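Local coordinates for protein naphthalene dioxygenase small subunit (Rhodococcus sp., PDB 2B1X) that probably serves as the small (beta) subunit of a Rieske non-heme iron dioxygenase that oxidises naphthalene, at residues L79-T83 with E84-A88; V156-Q160 with T161-T165. All coordinates share one frame; numbering follows the deposited sequence.

Contact 1: residues L79-T83 with E84-A88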
ATOM      1  N   LEU B  79       5.853  21.896  25.506  1.00 14.96           N
ATOM      2  CA  LEU B  79       6.862  21.667  26.537  1.00 14.87           C
ATOM      3  C   LEU B  79       7.367  20.223  26.433  1.00 14.80           C
ATOM      4  O   LEU B  79       8.537  19.983  26.580  1.00 15.22           O
ATOM      5  CB  LEU B  79       6.315  21.954  27.935  1.00 14.28           C
ATOM      6  CG  LEU B  79       6.183  23.439  28.280  1.00 16.27           C
ATOM      7  CD1 LEU B  79       5.203  23.639  29.471  1.00 15.65           C
ATOM      8  CD2 LEU B  79       7.572  24.047  28.578  1.00 12.54           C
ATOM      9  N   ARG B  80       6.477  19.278  26.163  1.00 14.95           N
ATOM     10  CA  ARG B  80       6.874  17.878  26.085  1.00 15.54           C
ATOM     11  C   ARG B  80       7.888  17.687  24.951  1.00 15.77           C
ATOM     12  O   ARG B  80       8.931  17.078  25.136  1.00 15.32           O
ATOM     13  CB  ARG B  80       5.656  16.991  25.868  1.00 15.30           C
ATOM     14  CG  ARG B  80       5.903  15.520  26.162  1.00 14.63           C
ATOM     15  CD  ARG B  80       4.748  14.631  25.772  1.00 15.61           C
ATOM     16  NE  ARG B  80       4.882  14.098  24.435  1.00 15.05           N
ATOM     17  CZ  ARG B  80       5.724  13.121  24.095  1.00 13.82           C
ATOM     18  NH1 ARG B  80       6.516  12.569  24.993  1.00 11.84           N
ATOM     19  NH2 ARG B  80       5.740  12.660  22.849  1.00 12.43           N
ATOM     20  N   LEU B  81       7.577  18.258  23.794  1.00 16.56           N
ATOM     21  CA  LEU B  81       8.457  18.192  22.621  1.00 17.82           C
ATOM     22  C   LEU B  81       9.812  18.887  22.805  1.00 18.42           C
ATOM     23  O   LEU B  81      10.730  18.626  22.038  1.00 19.69           O
ATOM     24  CB  LEU B  81       7.730  18.713  21.380  1.00 17.66           C
ATOM     25  CG  LEU B  81       6.536  17.872  20.923  1.00 18.47           C
ATOM     26  CD1 LEU B  81       5.577  18.678  20.062  1.00 18.02           C
ATOM     27  CD2 LEU B  81       6.994  16.563  20.176  1.00 17.91           C
ATOM     28  N   GLU B  82       9.930  19.734  23.826  1.00 18.44           N
ATOM     29  CA  GLU B  82      11.170  20.434  24.152  1.00 18.43           C
ATOM     30  C   GLU B  82      12.018  19.678  25.183  1.00 18.19           C
ATOM     31  O   GLU B  82      13.117  20.125  25.512  1.00 18.04           O
ATOM     32  CB  GLU B  82      10.877  21.846  24.674  1.00 18.76           C
ATOM     33  CG  GLU B  82      10.335  22.817  23.629  1.00 20.44           C
ATOM     34  CD  GLU B  82       9.948  24.166  24.222  1.00 24.02           C
ATOM     35  OE1 GLU B  82       9.587  24.225  25.422  1.00 23.68           O
ATOM     36  OE2 GLU B  82      10.012  25.179  23.483  1.00 25.82           O
ATOM     37  N   THR B  83      11.518  18.558  25.715  1.00 16.90           N
ATOM     38  CA  THR B  83      12.384  17.689  26.499  1.00 16.41           C
ATOM     39  C   THR B  83      13.306  16.873  25.583  1.00 17.06           C
ATOM     40  O   THR B  83      13.204  16.906  24.365  1.00 16.91           O
ATOM     41  CB  THR B  83      11.589  16.721  27.440  1.00 16.81           C
ATOM     42  OG1 THR B  83      10.856  15.736  26.665  1.00 14.45           O
ATOM     43  CG2 THR B  83      10.567  17.481  28.298  1.00 15.17           C
ATOM     44  N   GLU B  84      14.201  16.113  26.189  1.00 17.72           N
ATOM     45  CA  GLU B  84      15.125  15.277  25.423  1.00 18.19           C
ATOM     46  C   GLU B  84      14.549  13.883  25.241  1.00 16.76           C
ATOM     47  O   GLU B  84      15.271  12.963  24.839  1.00 16.49           O
ATOM     48  CB  GLU B  84      16.493  15.197  26.152  1.00 18.83           C
ATOM     49  CG  GLU B  84      17.284  16.507  26.094  1.00 24.42           C
ATOM     50  CD  GLU B  84      18.478  16.562  27.026  1.00 31.20           C
ATOM     51  OE1 GLU B  84      18.587  15.741  27.985  1.00 34.92           O
ATOM     52  OE2 GLU B  84      19.330  17.455  26.800  1.00 35.39           O
ATOM     53  N   TYR B  85      13.257  13.735  25.535  1.00 15.36           N
ATOM     54  CA  TYR B  85      12.642  12.418  25.741  1.00 14.57           C
ATOM     55  C   TYR B  85      11.294  12.240  25.050  1.00 13.98           C
ATOM     56  O   TYR B  85      10.582  11.278  25.346  1.00 13.53           O
ATOM     57  CB  TYR B  85      12.480  12.148  27.243  1.00 14.41           C
ATOM     58  CG  TYR B  85      13.732  12.432  28.035  1.00 16.82           C
ATOM     59  CD1 TYR B  85      13.848  13.592  28.795  1.00 17.88           C
ATOM     60  CD2 TYR B  85      14.790  11.530  28.044  1.00 18.59           C
ATOM     61  CE1 TYR B  85      14.999  13.849  29.556  1.00 20.44           C
ATOM     62  CE2 TYR B  85      15.948  11.782  28.790  1.00 19.74           C
ATOM     63  CZ  TYR B  85      16.040  12.938  29.541  1.00 21.56           C
ATOM     64  OH  TYR B  85      17.179  13.188  30.252  1.00 24.28           O
ATOM     65  N   ALA B  86      10.954  13.132  24.116  1.00 13.07           N
ATOM     66  CA  ALA B  86       9.699  12.970  23.376  1.00 13.21           C
ATOM     67  C   ALA B  86       9.850  11.945  22.257  1.00 13.02           C
ATOM     68  O   ALA B  86       9.972  12.313  21.078  1.00 13.43           O
ATOM     69  CB  ALA B  86       9.214  14.313  22.814  1.00 13.85           C
ATOM     70  N   TRP B  87       9.799  10.666  22.616  1.00 12.39           N
ATOM     71  CA  TRP B  87      10.304   9.606  21.729  1.00 12.40           C
ATOM     72  C   TRP B  87       9.554   9.488  20.417  1.00 12.05           C
ATOM     73  O   TRP B  87      10.168   9.130  19.430  1.00 11.66           O
ATOM     74  CB  TRP B  87      10.310   8.240  22.417  1.00 12.13           C
ATOM     75  CG  TRP B  87      10.990   8.236  23.773  1.00 12.31           C
ATOM     76  CD1 TRP B  87      10.399   7.978  24.989  1.00 12.01           C
ATOM     77  CD2 TRP B  87      12.378   8.480  24.048  1.00 13.31           C
ATOM     78  NE1 TRP B  87      11.335   8.058  25.997  1.00 11.58           N
ATOM     79  CE2 TRP B  87      12.556   8.366  25.444  1.00 13.31           C
ATOM     80  CE3 TRP B  87      13.493   8.819  23.253  1.00 13.51           C
ATOM     81  CZ2 TRP B  87      13.804   8.536  26.054  1.00 13.68           C
ATOM     82  CZ3 TRP B  87      14.730   8.995  23.865  1.00 13.90           C
ATOM     83  CH2 TRP B  87      14.877   8.839  25.253  1.00 13.47           C
ATOM     84  N   ALA B  88       8.239   9.745  20.450  1.00 12.06           N
ATOM     85  CA  ALA B  88       7.360   9.748  19.280  1.00 12.06           C
ATOM     86  C   ALA B  88       7.809  10.727  18.200  1.00 12.69           C
ATOM     87  O   ALA B  88       7.509  10.536  17.020  1.00 12.71           O
ATOM     88  CB  ALA B  88       5.911  10.089  19.686  1.00 12.75           C
TER
HETATM   89  O   HOH W   1      12.745  15.013  22.482  1.00 27.83           O
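Arg-80 reaches from the last turn of helix 71-81 to Ala-86, in the loop that leaves the helix, and shows how a helix exit can position a charge. From CB, the chain starts with CG anti to the backbone N (chi1 -164°), which carries it off the helix. CB, CG, CD and NE merely span the distance, with a bend about the CG-CD bond (chi3 93°), and the close contacts begin at CZ. The methyl CB of Ala-86 lies over one guanidinium face, 3.9 Å from CZ and offset toward the rim. NH1 meets Ala-86 CA at 3.6 Å, while NH2 has Ala-88 CB at its edge, 4.1 Å away. The same Ala-86 methyl packs on Leu-81 CD2.

The turn beneath is built on Thr-83. Its OG1 donates to Arg-80 O at 2.8 Å, in the carbonyl plane, and that oxygen also accepts from Thr-83 N. OG1 in turn receives a weak bond from Tyr-85 N (3.3 Å), as in an ST turn. A water joins Thr-83 O to the N of Ala-86, the central residue of an inverse gamma turn.

Beyond the loop, NH1 forms a salt bridge to Asp-371 of a large subunit, and NH2 bonds Gln-370 of that chain. A methionine in place of Arg-80 would probably leave Asp-371 without this positive partner and Gln-370 without its N-H donor. The carboxylate of Asp-371 thus probably offsets the cost of burying this positive charge, while alanine carbons pack against the guanidinium.

Contact 2: residues V156-Q160 with T161-T165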
ATOM      1  N   VAL B 156     -10.243  20.447  13.360  1.00 14.19           N
ATOM      2  CA  VAL B 156      -9.727  19.639  12.245  1.00 13.12           C
ATOM      3  C   VAL B 156     -10.632  18.447  12.089  1.00 12.59           C
ATOM      4  O   VAL B 156     -10.605  17.549  12.910  1.00 12.41           O
ATOM      5  CB  VAL B 156      -8.268  19.156  12.453  1.00 13.47           C
ATOM      6  CG1 VAL B 156      -7.724  18.453  11.189  1.00 12.77           C
ATOM      7  CG2 VAL B 156      -7.333  20.340  12.805  1.00 12.20           C
ATOM      8  N   LEU B 157     -11.460  18.471  11.044  1.00 12.52           N
ATOM      9  CA  LEU B 157     -12.302  17.331  10.687  1.00 13.40           C
ATOM     10  C   LEU B 157     -11.658  16.433   9.615  1.00 12.67           C
ATOM     11  O   LEU B 157     -11.613  16.783   8.425  1.00 12.09           O
ATOM     12  CB  LEU B 157     -13.641  17.828  10.158  1.00 12.81           C
ATOM     13  CG  LEU B 157     -14.869  16.956  10.426  1.00 17.02           C
ATOM     14  CD1 LEU B 157     -14.958  16.439  11.866  1.00 16.47           C
ATOM     15  CD2 LEU B 157     -16.198  17.707  10.009  1.00 18.23           C
ATOM     16  N   LEU B 158     -11.190  15.263  10.019  1.00 12.93           N
ATOM     17  CA  LEU B 158     -10.500  14.381   9.077  1.00 12.62           C
ATOM     18  C   LEU B 158     -11.498  13.582   8.257  1.00 12.71           C
ATOM     19  O   LEU B 158     -12.556  13.197   8.763  1.00 12.98           O
ATOM     20  CB  LEU B 158      -9.528  13.447   9.809  1.00 12.75           C
ATOM     21  CG  LEU B 158      -8.472  14.163  10.681  1.00 11.66           C
ATOM     22  CD1 LEU B 158      -7.797  13.158  11.644  1.00  9.76           C
ATOM     23  CD2 LEU B 158      -7.409  14.825   9.784  1.00 11.80           C
ATOM     24  N   ASP B 159     -11.145  13.319   6.996  1.00 12.91           N
ATOM     25  CA  ASP B 159     -11.893  12.404   6.111  1.00 12.63           C
ATOM     26  C   ASP B 159     -11.672  10.929   6.366  1.00 12.71           C
ATOM     27  O   ASP B 159     -11.514  10.132   5.422  1.00 12.65           O
ATOM     28  CB  ASP B 159     -11.565  12.750   4.668  1.00 12.16           C
ATOM     29  CG  ASP B 159     -11.722  14.232   4.423  1.00 13.99           C
ATOM     30  OD1 ASP B 159     -12.793  14.753   4.839  1.00 12.63           O
ATOM     31  OD2 ASP B 159     -10.820  14.956   3.942  1.00 13.42           O
ATOM     32  N   GLN B 160     -11.688  10.571   7.636  1.00 12.55           N
ATOM     33  CA  GLN B 160     -11.383   9.226   8.088  1.00 12.44           C
ATOM     34  C   GLN B 160     -12.249   8.938   9.301  1.00 12.53           C
ATOM     35  O   GLN B 160     -12.646   9.865  10.048  1.00 12.80           O
ATOM     36  CB  GLN B 160      -9.906   9.153   8.501  1.00 12.48           C
ATOM     37  CG  GLN B 160      -8.917   9.336   7.354  1.00 14.61           C
ATOM     38  CD  GLN B 160      -7.464   9.406   7.807  1.00 15.48           C
ATOM     39  OE1 GLN B 160      -7.132   9.069   8.951  1.00 14.38           O
ATOM     40  NE2 GLN B 160      -6.584   9.816   6.889  1.00 17.13           N
ATOM     41  N   THR B 161     -12.522   7.668   9.551  1.00 11.79           N
ATOM     42  CA  THR B 161     -13.127   7.327  10.850  1.00 10.88           C
ATOM     43  C   THR B 161     -12.017   6.648  11.663  1.00 10.70           C
ATOM     44  O   THR B 161     -11.556   7.204  12.650  1.00 11.58           O
ATOM     45  CB  THR B 161     -14.399   6.429  10.656  1.00 11.30           C
ATOM     46  OG1 THR B 161     -14.082   5.310   9.819  1.00  9.55           O
ATOM     47  CG2 THR B 161     -15.505   7.183   9.848  1.00  9.21           C
ATOM     48  N   THR B 162     -11.583   5.475  11.242  1.00 10.18           N
ATOM     49  CA  THR B 162     -10.331   4.862  11.740  1.00 10.66           C
ATOM     50  C   THR B 162      -9.145   5.705  11.237  1.00 10.52           C
ATOM     51  O   THR B 162      -8.999   5.896  10.053  1.00 10.99           O
ATOM     52  CB  THR B 162     -10.233   3.407  11.216  1.00 10.49           C
ATOM     53  OG1 THR B 162     -11.356   2.671  11.721  1.00 13.16           O
ATOM     54  CG2 THR B 162      -9.001   2.655  11.845  1.00 10.03           C
ATOM     55  N   ILE B 163      -8.351   6.271  12.143  1.00 10.81           N
ATOM     56  CA  ILE B 163      -7.253   7.151  11.730  1.00 10.57           C
ATOM     57  C   ILE B 163      -6.065   6.338  11.194  1.00 11.96           C
ATOM     58  O   ILE B 163      -5.657   5.293  11.762  1.00 11.78           O
ATOM     59  CB  ILE B 163      -6.848   8.120  12.899  1.00  9.33           C
ATOM     60  CG1 ILE B 163      -8.065   8.839  13.488  1.00 10.33           C
ATOM     61  CG2 ILE B 163      -5.676   9.082  12.512  1.00  8.88           C
ATOM     62  CD1 ILE B 163      -8.912   9.610  12.427  1.00  9.89           C
ATOM     63  N   MET B 164      -5.516   6.805  10.076  1.00 12.76           N
ATOM     64  CA  MET B 164      -4.471   6.055   9.401  1.00 13.26           C
ATOM     65  C   MET B 164      -3.045   6.614   9.634  1.00 13.56           C
ATOM     66  O   MET B 164      -2.263   6.817   8.698  1.00 14.76           O
ATOM     67  CB  MET B 164      -4.829   5.869   7.948  1.00 13.65           C
ATOM     68  CG  MET B 164      -6.051   4.928   7.839  1.00 14.06           C
ATOM     69  SD  MET B 164      -6.553   4.605   6.162  1.00 16.48           S
ATOM     70  CE  MET B 164      -7.570   5.986   5.868  1.00 15.19           C
ATOM     71  N   THR B 165      -2.726   6.817  10.903  1.00 12.97           N
ATOM     72  CA  THR B 165      -1.361   7.068  11.361  1.00 13.14           C
ATOM     73  C   THR B 165      -1.282   6.595  12.800  1.00 13.33           C
ATOM     74  O   THR B 165      -2.336   6.432  13.460  1.00 12.96           O
ATOM     75  CB  THR B 165      -0.940   8.535  11.143  1.00 13.53           C
ATOM     76  OG1 THR B 165       0.460   8.657  11.363  1.00 13.72           O
ATOM     77  CG2 THR B 165      -1.621   9.469  12.122  1.00 13.02           C
TER
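The carboxamide of Gln-160 has the methyl CE of Met-164 over one face, 3.9 Å from CD. Its two polar atoms have different partners. OE1 accepts the backbone N-H of Met-164 at 3.0 Å with an N-H...O angle of 158°; the donor stands above the carbonyl plane, 42° out of it, on the same side as the CE methyl. NE2 bonds Tyr-122 OH of another small subunit, and more weakly Val-133 O of its own chain. Beyond CG the glutamine runs extended, which carries OE1 across the bend to the returning backbone, where it also comes within 3.4 Å of Ile-163 CA. Met-164 folds back at chi3 (-85°) to lay its methyl on the amide. On the strand side, Leu-158 CD1 meets Ile-163 CD1 at 3.8 Å, the two side chains crossing at about a right angle.

Just past the end of strand 148-158 in the curved mixed sheet, a side-chain amide thus bonds the backbone four residues on and spans the bend. Thr-161 OG1 bonds Glu-99 of a large subunit, so this buried bend joins the NTF2-like beta subunit fold to both kinds of neighbouring chain.

In the fold
Contacts 1 and 2 follow one another along the chain and do not touch: their centres are 24 Å apart and their nearest atoms about 9 Å. The helix exit of 79-88 lies farther out, its centre 20 Å from the chain centre against 13 Å for the bend of 156-165. Both are local turns that leave regular structure, and both carry polar groups to a large subunit; contact 2 also bonds another small subunit. In this enzyme family the catalytic iron belongs to the large subunit, so both contacts probably bear on assembly more than on catalysis. A bound MPD (2-methyl-2,4-pentanediol), probably from the crystallisation liquor, lies about 5 Å from the side chain of Tyr-85.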